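Local atomic coordinates of MATE family efflux transporter (Vibrio cholerae, PDB entry 6IDP), a protein that probably exports drugs and other small molecules across the bacterial inner membrane, as a MATE-family multidrug transporter whose conformational change depends on protons. Residues I130-L135 with G188-A193. Residues are numbered along the deposited sequence; the frame is centred on the assembly and turned at random.
Sequences IDHYWL and GIDGAA
The short helical segments 130-135 and 189-193 run nearly parallel, 13° apart with axes 9.1 Å from each other, and their CA atoms come nearest at Tyr133 and Asp190, 5.5 Å. A kink marks helix 124-156 here, the N of His132 and of Leu135 lacking a bond to the preceding turn. The His132 ring takes the crowded position between backbone N and carbonyl carbon (chi1 57°), which, with the turn about CB-CG, points ND1 at the Asp190 carboxylate. His132 ND1 gives its hydrogen to the syn lone pair of Asp190 OD2 at 2.9 Å, well bent and tilted from the ring plane, with a weak second bond to Asp190 OD1; ring and carboxylate planes stand 77° apart. The acid would be expected to favour a protonated imidazole. Asp190 OD1 lies 3.3 Å from Tyr133 CA and, in the plane of the phenol ring, at its edge beside CD1. Tyr133 CG is anti to the backbone N, sending the ring across Ile189, whose CG1 sits over one face as a CH-pi contact, 3.6 Å from the centroid. Tyr133 CE1 comes within 3.1 Å of Ile189 O and brushes Ala193 CB. Trp136 packs on Asp190 and Ala193. The arrangement is a His-carboxylate hydrogen bond beside aromatic packing, joining helix 189-213, near its N-terminal end, to helix 124-156 in the all-helical MATE fold.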
loop_
_atom_site.group_PDB
_atom_site.type_symbol
_atom_site.label_atom_id
_atom_site.label_comp_id
_atom_site.label_asym_id
_atom_site.label_seq_id
_atom_site.Cartn_x
_atom_site.Cartn_y
_atom_site.Cartn_z
ATOM N N ILE A 130 20.347 16.642 5.319
ATOM C CA ILE A 130 18.928 16.809 4.997
ATOM C C ILE A 130 18.669 18.109 4.228
ATOM O O ILE A 130 17.767 18.170 3.386
ATOM C CB ILE A 130 18.054 16.761 6.283
ATOM C CG1 ILE A 130 17.349 15.409 6.404
ATOM C CG2 ILE A 130 17.002 17.860 6.294
ATOM C CD1 ILE A 130 18.276 14.227 6.347
ATOM N N ASP A 131 19.476 19.133 4.501
ATOM C CA ASP A 131 19.338 20.433 3.843
ATOM C C ASP A 131 19.346 20.330 2.322
ATOM O O ASP A 131 18.650 21.080 1.637
ATOM C CB ASP A 131 20.451 21.386 4.295
ATOM C CG ASP A 131 20.024 22.288 5.437
ATOM O OD1 ASP A 131 18.807 22.516 5.597
ATOM O OD2 ASP A 131 20.908 22.778 6.169
ATOM N N HIS A 132 20.130 19.397 1.791
ATOM C CA HIS A 132 20.189 19.215 0.347
ATOM C C HIS A 132 19.512 17.919 -0.107
ATOM O O HIS A 132 19.010 17.840 -1.230
ATOM C CB HIS A 132 21.643 19.253 -0.138
ATOM C CG HIS A 132 22.531 18.242 0.516
ATOM N ND1 HIS A 132 22.671 16.957 0.039
ATOM C CD2 HIS A 132 23.330 18.328 1.606
ATOM C CE1 HIS A 132 23.516 16.293 0.810
ATOM N NE2 HIS A 132 23.929 17.103 1.767
ATOM N N TYR A 133 19.479 16.911 0.760
ATOM C CA TYR A 133 18.883 15.632 0.383
ATOM C C TYR A 133 17.371 15.731 0.190
ATOM O O TYR A 133 16.831 15.162 -0.756
ATOM C CB TYR A 133 19.200 14.547 1.418
ATOM C CG TYR A 133 18.552 13.217 1.097
ATOM C CD1 TYR A 133 18.720 12.625 -0.149
ATOM C CD2 TYR A 133 17.772 12.553 2.037
ATOM C CE1 TYR A 133 18.128 11.414 -0.452
ATOM C CE2 TYR A 133 17.178 11.337 1.741
ATOM C CZ TYR A 133 17.362 10.773 0.497
ATOM O OH TYR A 133 16.775 9.566 0.194
ATOM N N TRP A 134 16.692 16.457 1.074
ATOM C CA TRP A 134 15.236 16.559 0.998
ATOM C C TRP A 134 14.774 17.362 -0.212
ATOM O O TRP A 134 13.652 17.186 -0.679
ATOM C CB TRP A 134 14.663 17.174 2.279
ATOM C CG TRP A 134 14.487 16.178 3.386
ATOM C CD1 TRP A 134 15.093 14.962 3.494
ATOM C CD2 TRP A 134 13.638 16.308 4.535
ATOM N NE1 TRP A 134 14.681 14.329 4.642
ATOM C CE2 TRP A 134 13.789 15.134 5.299
ATOM C CE3 TRP A 134 12.770 17.303 4.994
ATOM C CZ2 TRP A 134 13.105 14.928 6.495
ATOM C CZ3 TRP A 134 12.091 17.096 6.183
ATOM C CH2 TRP A 134 12.263 15.918 6.919
ATOM N N LEU A 135 15.632 18.242 -0.714
ATOM C CA LEU A 135 15.334 18.959 -1.948
ATOM C C LEU A 135 15.113 17.966 -3.082
ATOM O O LEU A 135 14.062 17.965 -3.729
ATOM C CB LEU A 135 16.461 19.932 -2.301
ATOM C CG LEU A 135 16.560 21.162 -1.397
ATOM C CD1 LEU A 135 17.760 22.018 -1.769
ATOM C CD2 LEU A 135 15.274 21.969 -1.472
ATOM N N GLY A 188 25.991 10.277 -4.260
ATOM C CA GLY A 188 25.701 9.532 -3.050
ATOM C C GLY A 188 24.235 9.479 -2.681
ATOM O O GLY A 188 23.416 8.905 -3.401
ATOM N N ILE A 189 23.908 10.084 -1.543
ATOM C CA ILE A 189 22.547 10.063 -1.030
ATOM C C ILE A 189 21.608 10.828 -1.971
ATOM O O ILE A 189 20.464 10.424 -2.176
ATOM C CB ILE A 189 22.491 10.638 0.414
ATOM C CG1 ILE A 189 21.141 10.347 1.072
ATOM C CG2 ILE A 189 22.845 12.127 0.446
ATOM C CD1 ILE A 189 20.890 8.875 1.315
ATOM N N ASP A 190 22.101 11.910 -2.569
ATOM C CA ASP A 190 21.299 12.678 -3.515
ATOM C C ASP A 190 21.104 11.900 -4.812
ATOM O O ASP A 190 20.059 12.003 -5.452
ATOM C CB ASP A 190 21.948 14.035 -3.806
ATOM C CG ASP A 190 21.953 14.953 -2.598
ATOM O OD1 ASP A 190 21.261 14.639 -1.608
ATOM O OD2 ASP A 190 22.641 15.994 -2.644
ATOM N N GLY A 191 22.111 11.116 -5.184
ATOM C CA GLY A 191 22.076 10.343 -6.413
ATOM C C GLY A 191 20.925 9.359 -6.495
ATOM O O GLY A 191 20.366 9.139 -7.570
ATOM N N ALA A 192 20.569 8.766 -5.358
ATOM C CA ALA A 192 19.466 7.814 -5.305
ATOM C C ALA A 192 18.140 8.500 -5.623
ATOM O O ALA A 192 17.303 7.950 -6.340
ATOM C CB ALA A 192 19.403 7.151 -3.941
ATOM N N ALA A 193 17.959 9.701 -5.084
ATOM C CA ALA A 193 16.746 10.471 -5.312
ATOM C C ALA A 193 16.670 10.947 -6.760
ATOM O O ALA A 193 15.598 10.945 -7.369
ATOM C CB ALA A 193 16.684 11.652 -4.360
#